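Local atomic coordinates of exotoxin 5 (Staphylococcus aureus subsp. aureus COL, PDB entry 3R2I), a protein that is of unknown function but, as a secreted staphylococcal superantigen-like exotoxin, probably acts on components of the host immune system. Residues S155-K160 with G166-E171; R198-T203 with I221-K226; V123-D128 with L227-M232; E70-T75 with R95-K100. All blocks are in the same frame, centred on the assembly; numbering follows the deposited sequence.

Interaction 1: residues S155-K160 with G166-E171; sequences SLQVKK and GFSINE
Strands 155-160 and 167-171 run antiparallel at 157°, 4.6 Å apart at their closest, with Val-158 and Ile-169 as a hydrogen-bonded pair whose Val-158 N to Ile-169 O bond measures 2.9 Å. Lys-160 and Phe-167 form the next such pair. Between these pairs Ser-168 CA makes a CA-H...O contact with Val-158 O, and beyond Val-158 Gln-157 CA makes one with Ile-169 O.

Phe-167 holds its CG between the backbone N and the carbonyl carbon (chi1 60°), which lays the ring across the neighbouring strand. Lys-160 CB then sits over one ring face, 3.9 Å from the centroid, in a CH-pi contact, while Val-158 O lies at the ring edge. On the same side, Val-158 CG2 touches Glu-171 CG. The other side is polar: Gln-157 CG rests 3.4 Å from Asn-170 OD1, amide planes 40° apart. At the open end of the hairpin a water bridges Leu-156 N (3.0 Å) and Glu-171 O.

This hairpin forms one margin of the beta-grasp sheet. Strand 155-160 pairs on its far side with strand 241-248, where Leu-248 O accepts a hydrogen bond from Lys-160 NZ, and helix 182-197 packs on Val-158 and supplies Tyr-197 OH to Glu-171 OE1.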
loop_
_atom_site.group_PDB
_atom_site.type_symbol
_atom_site.label_atom_id
_atom_site.label_comp_id
_atom_site.label_asym_id
_atom_site.label_seq_id
_atom_site.Cartn_x
_atom_site.Cartn_y
_atom_site.Cartn_z
ATOM N N SER A 155 -1.719 -16.907 2.181
ATOM C CA SER A 155 -1.557 -17.425 0.819
ATOM C C SER A 155 -1.903 -16.301 -0.147
ATOM O O SER A 155 -2.634 -15.396 0.211
ATOM C CB SER A 155 -2.458 -18.637 0.583
ATOM O OG SER A 155 -3.806 -18.235 0.673
ATOM N N LEU A 156 -1.333 -16.350 -1.344
ATOM C CA LEU A 156 -1.575 -15.358 -2.380
ATOM C C LEU A 156 -1.593 -16.119 -3.679
ATOM O O LEU A 156 -0.614 -16.805 -3.989
ATOM C CB LEU A 156 -0.457 -14.296 -2.396
ATOM C CG LEU A 156 -0.399 -13.212 -3.502
ATOM C CD1 LEU A 156 -1.650 -12.365 -3.589
ATOM C CD2 LEU A 156 0.826 -12.317 -3.288
ATOM N N GLN A 157 -2.732 -16.089 -4.368
ATOM C CA GLN A 157 -2.894 -16.755 -5.643
ATOM C C GLN A 157 -3.230 -15.740 -6.691
ATOM O O GLN A 157 -4.048 -14.877 -6.449
ATOM C CB GLN A 157 -4.075 -17.730 -5.666
ATOM C CG GLN A 157 -3.828 -19.066 -5.114
ATOM C CD GLN A 157 -4.864 -20.068 -5.633
ATOM O OE1 GLN A 157 -6.044 -19.737 -5.792
ATOM N NE2 GLN A 157 -4.411 -21.298 -5.909
ATOM N N VAL A 158 -2.613 -15.864 -7.850
ATOM C CA VAL A 158 -2.893 -15.008 -8.973
ATOM C C VAL A 158 -3.523 -15.947 -9.990
ATOM O O VAL A 158 -2.953 -17.010 -10.294
ATOM C CB VAL A 158 -1.639 -14.396 -9.556
ATOM C CG1 VAL A 158 -2.018 -13.457 -10.732
ATOM C CG2 VAL A 158 -0.817 -13.679 -8.457
ATOM N N LYS A 159 -4.712 -15.593 -10.467
ATOM C CA LYS A 159 -5.403 -16.441 -11.401
ATOM C C LYS A 159 -6.166 -15.784 -12.531
ATOM O O LYS A 159 -6.527 -14.618 -12.490
ATOM C CB LYS A 159 -6.326 -17.391 -10.664
ATOM C CG LYS A 159 -7.211 -16.815 -9.625
ATOM C CD LYS A 159 -8.046 -17.930 -8.948
ATOM C CE LYS A 159 -8.646 -17.498 -7.580
ATOM N NZ LYS A 159 -9.500 -16.243 -7.551
ATOM N N LYS A 160 -6.341 -16.560 -13.581
ATOM C CA LYS A 160 -7.169 -16.154 -14.697
ATOM C C LYS A 160 -8.174 -17.287 -14.772
ATOM O O LYS A 160 -7.815 -18.446 -15.049
ATOM C CB LYS A 160 -6.383 -16.015 -16.003
ATOM C CG LYS A 160 -7.299 -15.848 -17.231
ATOM C CD LYS A 160 -6.491 -15.531 -18.493
ATOM C CE LYS A 160 -5.704 -14.223 -18.364
ATOM N NZ LYS A 160 -6.602 -13.066 -18.080
ATOM N N GLY A 166 -6.934 -21.172 -18.651
ATOM C CA GLY A 166 -6.540 -20.231 -17.618
ATOM C C GLY A 166 -5.363 -20.735 -16.790
ATOM O O GLY A 166 -4.631 -21.656 -17.187
ATOM N N PHE A 167 -5.167 -20.099 -15.644
ATOM C CA PHE A 167 -4.101 -20.471 -14.772
ATOM C C PHE A 167 -4.389 -20.058 -13.393
ATOM O O PHE A 167 -5.202 -19.180 -13.171
ATOM C CB PHE A 167 -2.775 -19.880 -15.221
ATOM C CG PHE A 167 -2.736 -18.366 -15.282
ATOM C CD1 PHE A 167 -2.846 -17.712 -16.487
ATOM C CD2 PHE A 167 -2.469 -17.608 -14.129
ATOM C CE1 PHE A 167 -2.769 -16.319 -16.559
ATOM C CE2 PHE A 167 -2.381 -16.271 -14.183
ATOM C CZ PHE A 167 -2.538 -15.596 -15.416
ATOM N N SER A 168 -3.675 -20.685 -12.474
ATOM C CA SER A 168 -3.761 -20.389 -11.057
ATOM C C SER A 168 -2.358 -20.601 -10.467
ATOM O O SER A 168 -1.806 -21.676 -10.590
ATOM C CB SER A 168 -4.809 -21.294 -10.398
ATOM O OG SER A 168 -4.869 -20.969 -9.025
ATOM N N ILE A 169 -1.769 -19.588 -9.856
ATOM C CA ILE A 169 -0.390 -19.679 -9.357
ATOM C C ILE A 169 -0.223 -19.079 -7.962
ATOM O O ILE A 169 -0.646 -17.951 -7.712
ATOM C CB ILE A 169 0.534 -18.887 -10.311
ATOM C CG1 ILE A 169 0.568 -19.537 -11.700
ATOM C CG2 ILE A 169 1.976 -18.713 -9.777
ATOM C CD1 ILE A 169 1.155 -18.632 -12.745
ATOM N N ASN A 170 0.389 -19.837 -7.057
ATOM C CA ASN A 170 0.687 -19.356 -5.712
ATOM C C ASN A 170 1.967 -18.564 -5.694
ATOM O O ASN A 170 2.929 -18.887 -6.407
ATOM C CB ASN A 170 0.795 -20.532 -4.733
ATOM C CG ASN A 170 -0.566 -20.972 -4.227
ATOM O OD1 ASN A 170 -1.174 -20.268 -3.449
ATOM N ND2 ASN A 170 -1.031 -22.129 -4.650
ATOM N N GLU A 171 1.970 -17.531 -4.869
ATOM C CA GLU A 171 3.109 -16.647 -4.675
ATOM C C GLU A 171 3.369 -16.617 -3.176
ATOM O O GLU A 171 2.470 -16.846 -2.398
ATOM C CB GLU A 171 2.741 -15.250 -5.155
ATOM C CG GLU A 171 2.418 -15.204 -6.639
ATOM C CD GLU A 171 3.661 -15.258 -7.499
ATOM O OE1 GLU A 171 3.533 -15.536 -8.709
ATOM O OE2 GLU A 171 4.757 -14.958 -6.966
HETATM O O HOH W 1 0.595 -18.581 -1.446
#

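Interaction 2: residues R198-T203 with I221-K226; sequences RLYKGT and IDLSEK
Tyr-200 reaches Leu-223 with the far end of its ring: the phenol OH donates to Leu-223 O at 2.6 Å, the one hydrogen bond between segments 198-203 and 221-226. The carbonyl oxygen lies at the ring edge, in the plane of the ring, and the hydroxyl in turn lies in the carbonyl plane, on a lone pair, with a C=O...O angle of 141°. With CG opposite the carbonyl carbon (chi1 -42°), the tyrosine ring lies over its neighbour, so that Leu-199 CG sits 3.5 Å above the centre of one face. Leu-199 also extends a methyl of its own across the contact, where CD2 meets Leu-223 CD2 at 4.2 Å.

Each side is shaped by a turn. A type II turn from Arg-198 to Lys-201 presents the leucine and tyrosine together, and Arg-198 O accepts from both Lys-201 N and Thr-203 N. Opposite, a type I turn from Asp-222 to Glu-225 overlaps an Asx turn that starts at the same residue: Asp-222 OD1 takes Ser-224 N at 2.9 Å and Ser-224 OG from the same face of the carboxylate, fixing the loop just beyond Leu-223.

The contact joins the loop leaving helix 182-197 to the turn that follows strand 218-222. Arg-190 of that helix also bonds Tyr-200 OH, and helix 57-68 packs on the tyrosine through Ile-60, Leu-63 and His-64.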
loop_
_atom_site.group_PDB
_atom_site.type_symbol
_atom_site.label_atom_id
_atom_site.label_comp_id
_atom_site.label_asym_id
_atom_site.label_seq_id
_atom_site.Cartn_x
_atom_site.Cartn_y
_atom_site.Cartn_z
ATOM N N ARG A 198 3.387 -8.837 -15.972
ATOM C CA ARG A 198 3.326 -7.741 -16.909
ATOM C C ARG A 198 2.031 -6.919 -16.882
ATOM O O ARG A 198 1.579 -6.444 -17.934
ATOM C CB ARG A 198 3.656 -8.190 -18.332
ATOM C CG ARG A 198 5.051 -8.753 -18.456
ATOM C CD ARG A 198 5.444 -9.085 -19.923
ATOM N NE ARG A 198 5.548 -7.888 -20.760
ATOM C CZ ARG A 198 6.632 -7.109 -20.837
ATOM N NH1 ARG A 198 7.725 -7.405 -20.118
ATOM N NH2 ARG A 198 6.632 -6.031 -21.638
ATOM N N LEU A 199 1.462 -6.746 -15.706
ATOM C CA LEU A 199 0.358 -5.845 -15.509
ATOM C C LEU A 199 0.753 -4.458 -15.928
ATOM O O LEU A 199 1.818 -4.018 -15.622
ATOM C CB LEU A 199 -0.117 -5.858 -14.067
ATOM C CG LEU A 199 -1.278 -4.939 -13.711
ATOM C CD1 LEU A 199 -2.503 -5.314 -14.468
ATOM C CD2 LEU A 199 -1.551 -4.938 -12.243
ATOM N N TYR A 200 -0.129 -3.813 -16.664
ATOM C CA TYR A 200 0.086 -2.521 -17.289
ATOM C C TYR A 200 1.183 -2.461 -18.367
ATOM O O TYR A 200 1.509 -1.418 -18.837
ATOM C CB TYR A 200 0.284 -1.416 -16.262
ATOM C CG TYR A 200 -0.617 -1.461 -15.081
ATOM C CD1 TYR A 200 -1.971 -1.620 -15.208
ATOM C CD2 TYR A 200 -0.116 -1.318 -13.834
ATOM C CE1 TYR A 200 -2.762 -1.657 -14.142
ATOM C CE2 TYR A 200 -0.900 -1.349 -12.775
ATOM C CZ TYR A 200 -2.240 -1.499 -12.928
ATOM O OH TYR A 200 -3.004 -1.554 -11.846
ATOM N N LYS A 201 1.761 -3.579 -18.745
ATOM C CA LYS A 201 2.663 -3.607 -19.853
ATOM C C LYS A 201 2.513 -4.878 -20.571
ATOM O O LYS A 201 3.414 -5.600 -20.662
ATOM C CB LYS A 201 4.121 -3.443 -19.443
ATOM C CG LYS A 201 4.540 -4.182 -18.203
ATOM C CD LYS A 201 5.933 -4.778 -18.306
ATOM C CE LYS A 201 6.755 -4.520 -17.050
ATOM N NZ LYS A 201 7.566 -5.676 -16.651
ATOM N N GLY A 202 1.350 -5.172 -21.062
ATOM C CA GLY A 202 1.154 -6.474 -21.619
ATOM C C GLY A 202 -0.124 -7.093 -21.159
ATOM O O GLY A 202 -1.003 -7.352 -21.910
ATOM N N THR A 203 -0.226 -7.310 -19.879
ATOM C CA THR A 203 -1.434 -7.822 -19.333
ATOM C C THR A 203 -2.445 -6.758 -19.060
ATOM O O THR A 203 -2.138 -5.753 -18.517
ATOM C CB THR A 203 -1.097 -8.550 -18.063
ATOM O OG1 THR A 203 -0.167 -9.555 -18.366
ATOM C CG2 THR A 203 -2.252 -9.155 -17.435
ATOM N N ILE A 221 -9.937 -4.393 -4.494
ATOM C CA ILE A 221 -9.205 -3.362 -5.185
ATOM C C ILE A 221 -9.304 -3.618 -6.681
ATOM O O ILE A 221 -8.966 -4.713 -7.151
ATOM C CB ILE A 221 -7.741 -3.420 -4.794
ATOM C CG1 ILE A 221 -7.569 -3.183 -3.277
ATOM C CG2 ILE A 221 -6.928 -2.358 -5.600
ATOM C CD1 ILE A 221 -6.173 -3.500 -2.747
ATOM N N ASP A 222 -9.766 -2.621 -7.423
ATOM C CA ASP A 222 -9.911 -2.726 -8.873
ATOM C C ASP A 222 -8.567 -2.331 -9.503
ATOM O O ASP A 222 -8.090 -1.208 -9.295
ATOM C CB ASP A 222 -11.069 -1.825 -9.273
ATOM C CG ASP A 222 -11.277 -1.717 -10.762
ATOM O OD1 ASP A 222 -10.517 -2.302 -11.560
ATOM O OD2 ASP A 222 -12.223 -0.990 -11.127
ATOM N N LEU A 223 -7.942 -3.261 -10.232
ATOM C CA LEU A 223 -6.655 -3.006 -10.880
ATOM C C LEU A 223 -6.654 -1.943 -11.969
ATOM O O LEU A 223 -5.575 -1.395 -12.300
ATOM C CB LEU A 223 -6.055 -4.303 -11.447
ATOM C CG LEU A 223 -5.706 -5.400 -10.431
ATOM C CD1 LEU A 223 -5.206 -6.674 -11.075
ATOM C CD2 LEU A 223 -4.672 -4.837 -9.429
ATOM N N SER A 224 -7.836 -1.619 -12.508
ATOM C CA SER A 224 -7.944 -0.640 -13.586
ATOM C C SER A 224 -7.850 0.825 -13.131
ATOM O O SER A 224 -7.861 1.731 -13.944
ATOM C CB SER A 224 -9.263 -0.838 -14.342
ATOM O OG SER A 224 -10.352 -0.383 -13.552
ATOM N N GLU A 225 -7.766 1.041 -11.824
ATOM C CA GLU A 225 -7.641 2.359 -11.267
ATOM C C GLU A 225 -6.639 2.325 -10.124
ATOM O O GLU A 225 -6.472 1.307 -9.461
ATOM C CB GLU A 225 -8.951 2.794 -10.595
ATOM C CG GLU A 225 -10.189 2.953 -11.443
ATOM C CD GLU A 225 -11.341 3.605 -10.636
ATOM O OE1 GLU A 225 -12.177 4.325 -11.237
ATOM O OE2 GLU A 225 -11.381 3.438 -9.391
ATOM N N LYS A 226 -6.082 3.478 -9.815
ATOM C CA LYS A 226 -5.159 3.648 -8.695
ATOM C C LYS A 226 -5.957 3.660 -7.410
ATOM O O LYS A 226 -7.074 4.197 -7.376
ATOM C CB LYS A 226 -4.507 5.007 -8.847
ATOM C CG LYS A 226 -3.475 5.409 -7.790
ATOM C CD LYS A 226 -2.888 6.777 -8.188
ATOM C CE LYS A 226 -1.876 7.268 -7.167
ATOM N NZ LYS A 226 -1.312 8.607 -7.462
#

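Interaction 3: residues V123-D128 with L227-M232; sequences VPELID and LSFERM
Glu-125 turns its CG opposite the carbonyl carbon (chi1 -52°) and then bends at chi2 (-72°), which carries its carboxylate to the ring edge of Phe-229 and the methyl end of Met-232. Phe-229 runs antiparallel to the glutamate chain and passes beside it. OE1 of Glu-125 lies 3.8 Å from Phe-229 CE2, in the plane of the ring, and the carboxylate is turned 76° from that plane. The acid thus faces the positive rim of the ring's C-H bonds and avoids the pi cloud. Met-232, extended beyond CG, comes head-on toward Glu-125 and brings its CE to 4.0 Å from Glu-125 OE2.

The contact spans the two halves of the superantigen-like fold, linking the OB-fold domain, which supplies 123-128, with the beta-grasp domain, which supplies 227-232. Weak contacts alone join these segments directly, but the same carboxylate has strong partners beside them: Lys-226 forms a salt bridge with OE1, and Tyr-66 OH of helix 57-68 is hydrogen-bonded to OE2. Both oxygens are therefore bonded, which probably favours the ionised acid.

In 227-232 the backbone coils through a short run of helical angles, with Met-232 N bonded to Phe-229 O at 3.2 Å, and Phe-229 and Met-232 lie on the same side of the coil, facing Glu-125. Val-136 of strand 133-141 touches Glu-125, Phe-229 and Met-232 alike.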
loop_
_atom_site.group_PDB
_atom_site.type_symbol
_atom_site.label_atom_id
_atom_site.label_comp_id
_atom_site.label_asym_id
_atom_site.label_seq_id
_atom_site.Cartn_x
_atom_site.Cartn_y
_atom_site.Cartn_z
ATOM N N VAL A 123 5.130 5.879 -0.499
ATOM C CA VAL A 123 5.234 5.743 -1.939
ATOM C C VAL A 123 5.173 7.171 -2.424
ATOM O O VAL A 123 4.291 7.914 -2.031
ATOM C CB VAL A 123 4.044 5.027 -2.516
ATOM C CG1 VAL A 123 4.119 5.099 -4.066
ATOM C CG2 VAL A 123 3.993 3.606 -1.990
ATOM N N PRO A 124 6.078 7.568 -3.300
ATOM C CA PRO A 124 5.964 8.971 -3.652
ATOM C C PRO A 124 4.903 9.342 -4.653
ATOM O O PRO A 124 4.750 8.677 -5.671
ATOM C CB PRO A 124 7.329 9.271 -4.305
ATOM C CG PRO A 124 7.814 7.945 -4.778
ATOM C CD PRO A 124 7.348 6.975 -3.756
ATOM N N GLU A 125 4.222 10.425 -4.389
ATOM C CA GLU A 125 3.368 11.054 -5.348
ATOM C C GLU A 125 4.158 12.052 -6.160
ATOM O O GLU A 125 3.828 12.362 -7.262
ATOM C CB GLU A 125 2.203 11.718 -4.650
ATOM C CG GLU A 125 1.436 10.840 -3.692
ATOM C CD GLU A 125 0.571 9.768 -4.353
ATOM O OE1 GLU A 125 0.240 9.897 -5.485
ATOM O OE2 GLU A 125 0.230 8.780 -3.737
ATOM N N LEU A 126 5.210 12.529 -5.550
ATOM C CA LEU A 126 6.155 13.456 -6.097
ATOM C C LEU A 126 7.398 13.291 -5.254
ATOM O O LEU A 126 7.319 13.030 -4.101
ATOM C CB LEU A 126 5.614 14.876 -5.984
ATOM C CG LEU A 126 6.325 16.150 -6.369
ATOM C CD1 LEU A 126 5.312 17.201 -6.688
ATOM C CD2 LEU A 126 7.209 16.612 -5.300
ATOM N N ILE A 127 8.545 13.435 -5.866
ATOM C CA ILE A 127 9.771 13.589 -5.141
ATOM C C ILE A 127 10.274 14.980 -5.409
ATOM O O ILE A 127 10.362 15.353 -6.530
ATOM C CB ILE A 127 10.824 12.579 -5.549
ATOM C CG1 ILE A 127 10.258 11.165 -5.516
ATOM C CG2 ILE A 127 12.083 12.810 -4.778
ATOM C CD1 ILE A 127 11.176 10.082 -5.696
ATOM N N ASP A 128 10.588 15.750 -4.384
ATOM C CA ASP A 128 10.971 17.141 -4.676
ATOM C C ASP A 128 12.426 17.336 -5.151
ATOM O O ASP A 128 13.199 16.382 -5.304
ATOM C CB ASP A 128 10.553 18.125 -3.552
ATOM C CG ASP A 128 11.439 18.082 -2.328
ATOM O OD1 ASP A 128 12.596 17.605 -2.377
ATOM O OD2 ASP A 128 10.959 18.599 -1.297
ATOM N N LEU A 227 -5.397 3.121 -6.336
ATOM C CA LEU A 227 -6.142 3.116 -5.072
ATOM C C LEU A 227 -6.531 4.572 -4.737
ATOM O O LEU A 227 -5.728 5.461 -4.960
ATOM C CB LEU A 227 -5.280 2.531 -3.956
ATOM C CG LEU A 227 -5.955 2.220 -2.620
ATOM C CD1 LEU A 227 -6.957 1.095 -2.806
ATOM C CD2 LEU A 227 -4.864 1.810 -1.623
ATOM N N SER A 228 -7.743 4.826 -4.228
ATOM C CA SER A 228 -8.134 6.193 -3.928
ATOM C C SER A 228 -7.281 6.683 -2.770
ATOM O O SER A 228 -6.825 5.902 -1.974
ATOM C CB SER A 228 -9.608 6.287 -3.519
ATOM O OG SER A 228 -9.799 5.541 -2.317
ATOM N N PHE A 229 -7.065 7.979 -2.669
ATOM C CA PHE A 229 -6.294 8.498 -1.550
ATOM C C PHE A 229 -6.930 8.180 -0.205
ATOM O O PHE A 229 -6.235 7.972 0.781
ATOM C CB PHE A 229 -6.105 10.032 -1.650
ATOM C CG PHE A 229 -5.308 10.466 -2.854
ATOM C CD1 PHE A 229 -5.865 11.278 -3.811
ATOM C CD2 PHE A 229 -4.008 9.998 -3.043
ATOM C CE1 PHE A 229 -5.131 11.685 -4.931
ATOM C CE2 PHE A 229 -3.261 10.372 -4.146
ATOM C CZ PHE A 229 -3.825 11.211 -5.112
ATOM N N GLU A 230 -8.245 8.163 -0.140
ATOM C CA GLU A 230 -8.874 7.894 1.142
ATOM C C GLU A 230 -8.616 6.472 1.695
ATOM O O GLU A 230 -8.502 6.270 2.923
ATOM C CB GLU A 230 -10.352 8.232 1.092
ATOM C CG GLU A 230 -10.996 8.143 2.501
ATOM C CD GLU A 230 -12.146 9.123 2.713
ATOM O OE1 GLU A 230 -13.276 8.628 2.949
ATOM O OE2 GLU A 230 -11.921 10.370 2.617
ATOM N N ARG A 231 -8.438 5.502 0.800
ATOM C CA ARG A 231 -8.204 4.138 1.220
ATOM C C ARG A 231 -6.748 3.915 1.597
ATOM O O ARG A 231 -6.393 2.919 2.191
ATOM C CB ARG A 231 -8.701 3.182 0.166
ATOM C CG ARG A 231 -10.221 3.322 -0.047
ATOM C CD ARG A 231 -10.690 2.415 -1.186
ATOM N NE ARG A 231 -10.642 0.992 -0.853
ATOM C CZ ARG A 231 -10.767 -0.014 -1.732
ATOM N NH1 ARG A 231 -10.844 0.209 -3.043
ATOM N NH2 ARG A 231 -10.774 -1.272 -1.299
ATOM N N MET A 232 -5.911 4.881 1.297
ATOM C CA MET A 232 -4.511 4.807 1.663
ATOM C C MET A 232 -4.314 4.981 3.179
ATOM O O MET A 232 -3.175 4.871 3.678
ATOM C CB MET A 232 -3.711 5.861 0.899
ATOM C CG MET A 232 -3.606 5.590 -0.578
ATOM S SD MET A 232 -2.596 6.809 -1.398
ATOM C CE MET A 232 -2.746 6.169 -3.082
#

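Interaction 4: residues E70-T75 with R95-K100; sequences ESFEPT and RNKAFK
Phe-72 and Phe-99 meet as an offset edge-to-face pair, the edge of Phe-99 directed at the face of Phe-72, with centroids 5.9 Å apart and planes at 71°. The closest touch is at the root of the first ring, where Phe-72 CB lies 3.6 Å from Phe-99 CE1, near the plane of the Phe-99 ring. Pro-74 covers one face of that ring: its CG stands 4.1 Å from the centroid and 15° off the normal, a CH-pi contact displaced toward the CZ and CE2 rim. Lys-97 approaches the outer end of Phe-72, its CE 3.8 Å from Phe-72 CE2, and the two side chains cross at about a right angle. A bend at chi2 (75°) in the lysine brings this methylene across.

Behind this first shell, strand 97-103 sets the spacing, since Lys-97 and Phe-99 stand two residues apart and both point toward the loop 70-75. That loop is held by backbone hydrogen bonds between Phe-72 and Ala-122 and between Pro-74 and Val-120. Phe-92 on the adjacent strand 87-94 meets the Phe-99 ring, while Ile-133 touches both phenylalanines. Pro-74 and Phe-99 are buried in the OB-fold domain, whereas Phe-72 and Lys-97 lie nearer its surface.

Since 70-75 and 95-100 meet through carbon atoms alone, their fit depends on ring orientation and dispersion, with Lys-97 contributing its aliphatic chain while its ammonium group lies farther out.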
loop_
_atom_site.group_PDB
_atom_site.type_symbol
_atom_site.label_atom_id
_atom_site.label_comp_id
_atom_site.label_asym_id
_atom_site.label_seq_id
_atom_site.Cartn_x
_atom_site.Cartn_y
_atom_site.Cartn_z
ATOM N N GLU A 70 9.976 2.923 -6.233
ATOM C CA GLU A 70 10.560 2.348 -5.025
ATOM C C GLU A 70 9.795 2.887 -3.822
ATOM O O GLU A 70 9.383 4.049 -3.790
ATOM C CB GLU A 70 12.052 2.695 -4.893
ATOM C CG GLU A 70 12.761 2.024 -3.687
ATOM C CD GLU A 70 14.257 2.371 -3.589
ATOM O OE1 GLU A 70 14.748 3.247 -4.349
ATOM O OE2 GLU A 70 14.949 1.760 -2.746
ATOM N N SER A 71 9.583 2.023 -2.852
ATOM C CA SER A 71 8.871 2.353 -1.640
ATOM C C SER A 71 9.840 2.419 -0.458
ATOM O O SER A 71 11.030 2.058 -0.563
ATOM C CB SER A 71 7.789 1.317 -1.396
ATOM O OG SER A 71 8.348 0.033 -1.276
ATOM N N PHE A 72 9.315 2.908 0.655
ATOM C CA PHE A 72 10.098 3.102 1.853
ATOM C C PHE A 72 9.251 2.724 3.061
ATOM O O PHE A 72 8.018 2.913 3.057
ATOM C CB PHE A 72 10.549 4.572 1.943
ATOM C CG PHE A 72 11.329 5.051 0.726
ATOM C CD1 PHE A 72 10.682 5.680 -0.331
ATOM C CD2 PHE A 72 12.677 4.851 0.633
ATOM C CE1 PHE A 72 11.372 6.087 -1.462
ATOM C CE2 PHE A 72 13.380 5.270 -0.493
ATOM C CZ PHE A 72 12.716 5.888 -1.535
ATOM N N GLU A 73 9.930 2.211 4.083
ATOM C CA GLU A 73 9.304 1.725 5.324
ATOM C C GLU A 73 9.951 2.251 6.611
ATOM O O GLU A 73 10.406 1.484 7.422
ATOM C CB GLU A 73 9.319 0.190 5.323
ATOM C CG GLU A 73 8.462 -0.361 4.183
ATOM C CD GLU A 73 8.483 -1.878 4.053
ATOM O OE1 GLU A 73 8.541 -2.586 5.085
ATOM O OE2 GLU A 73 8.395 -2.350 2.902
ATOM N N PRO A 74 9.993 3.571 6.785
ATOM C CA PRO A 74 10.583 4.117 7.987
ATOM C C PRO A 74 9.716 3.669 9.165
ATOM O O PRO A 74 8.498 3.574 9.046
ATOM C CB PRO A 74 10.509 5.623 7.748
ATOM C CG PRO A 74 9.389 5.790 6.764
ATOM C CD PRO A 74 9.537 4.632 5.876
ATOM N N THR A 75 10.360 3.417 10.295
ATOM C CA THR A 75 9.689 2.849 11.448
ATOM C C THR A 75 9.949 3.587 12.741
ATOM O O THR A 75 10.956 4.279 12.896
ATOM C CB THR A 75 10.158 1.365 11.631
ATOM O OG1 THR A 75 9.492 0.772 12.757
ATOM C CG2 THR A 75 11.684 1.278 11.863
ATOM N N ARG A 95 17.206 7.555 8.114
ATOM C CA ARG A 95 18.207 6.993 7.179
ATOM C C ARG A 95 18.472 7.926 5.974
ATOM O O ARG A 95 18.508 7.472 4.818
ATOM C CB ARG A 95 17.810 5.567 6.710
ATOM C CG ARG A 95 18.116 4.428 7.726
ATOM C CD ARG A 95 17.851 3.021 7.121
ATOM N NE ARG A 95 18.424 1.934 7.935
ATOM C CZ ARG A 95 18.282 0.624 7.691
ATOM N NH1 ARG A 95 17.552 0.190 6.664
ATOM N NH2 ARG A 95 18.856 -0.267 8.496
ATOM N N ASN A 96 18.673 9.214 6.274
ATOM C CA ASN A 96 18.897 10.304 5.276
ATOM C C ASN A 96 17.772 10.780 4.374
ATOM O O ASN A 96 17.909 11.834 3.726
ATOM C CB ASN A 96 20.036 9.981 4.272
ATOM C CG ASN A 96 21.346 10.647 4.644
ATOM O OD1 ASN A 96 21.368 11.656 5.367
ATOM N ND2 ASN A 96 22.443 10.125 4.108
ATOM N N LYS A 97 16.676 10.034 4.336
ATOM C CA LYS A 97 15.482 10.424 3.599
ATOM C C LYS A 97 14.549 11.298 4.391
ATOM O O LYS A 97 14.294 11.050 5.569
ATOM C CB LYS A 97 14.721 9.174 3.107
ATOM C CG LYS A 97 14.914 8.741 1.642
ATOM C CD LYS A 97 16.222 8.055 1.249
ATOM C CE LYS A 97 16.217 7.761 -0.290
ATOM N NZ LYS A 97 17.404 6.990 -0.803
ATOM N N ALA A 98 14.008 12.321 3.736
ATOM C CA ALA A 98 13.056 13.234 4.358
ATOM C C ALA A 98 11.708 12.866 3.773
ATOM O O ALA A 98 11.562 12.623 2.581
ATOM C CB ALA A 98 13.404 14.676 4.081
ATOM N N PHE A 99 10.736 12.762 4.643
ATOM C CA PHE A 99 9.430 12.357 4.274
ATOM C C PHE A 99 8.388 13.434 4.601
ATOM O O PHE A 99 8.524 14.153 5.577
ATOM C CB PHE A 99 9.112 11.078 5.060
ATOM C CG PHE A 99 9.983 9.888 4.684
ATOM C CD1 PHE A 99 9.635 9.072 3.619
ATOM C CD2 PHE A 99 11.107 9.567 5.406
ATOM C CE1 PHE A 99 10.408 7.947 3.282
ATOM C CE2 PHE A 99 11.894 8.454 5.055
ATOM C CZ PHE A 99 11.535 7.655 3.990
ATOM N N LYS A 100 7.371 13.542 3.766
ATOM C CA LYS A 100 6.261 14.463 3.998
ATOM C C LYS A 100 5.001 13.632 3.744
ATOM O O LYS A 100 4.674 13.315 2.614
ATOM C CB LYS A 100 6.362 15.740 3.150
ATOM C CG LYS A 100 5.126 16.651 3.274
ATOM C CD LYS A 100 5.257 17.968 2.502
ATOM C CE LYS A 100 5.954 19.127 3.297
ATOM N NZ LYS A 100 7.391 19.088 3.603
#

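Interactions 1 and 2 both reach the beta-grasp sheet, at its two outermost strands, 167-172 and 218-222, interaction 2 through the turn just after the latter; their centres are 16 Å apart and their nearest atoms about 6 Å. Interaction 4 lies in the OB-fold domain, its centre about 31 Å from that of interaction 1, across the chain's centre. Interaction 3 bridges the two domains and touches both neighbours: Lys-226 NZ of interaction 2 forms a 2.8 Å salt bridge with Glu-125 OE1, and Pro-124 CD packs 3.6 Å from Glu-70 O of interaction 4. Interactions 2, 3 and 4 thus form a connected path, while interaction 1 touches none of them.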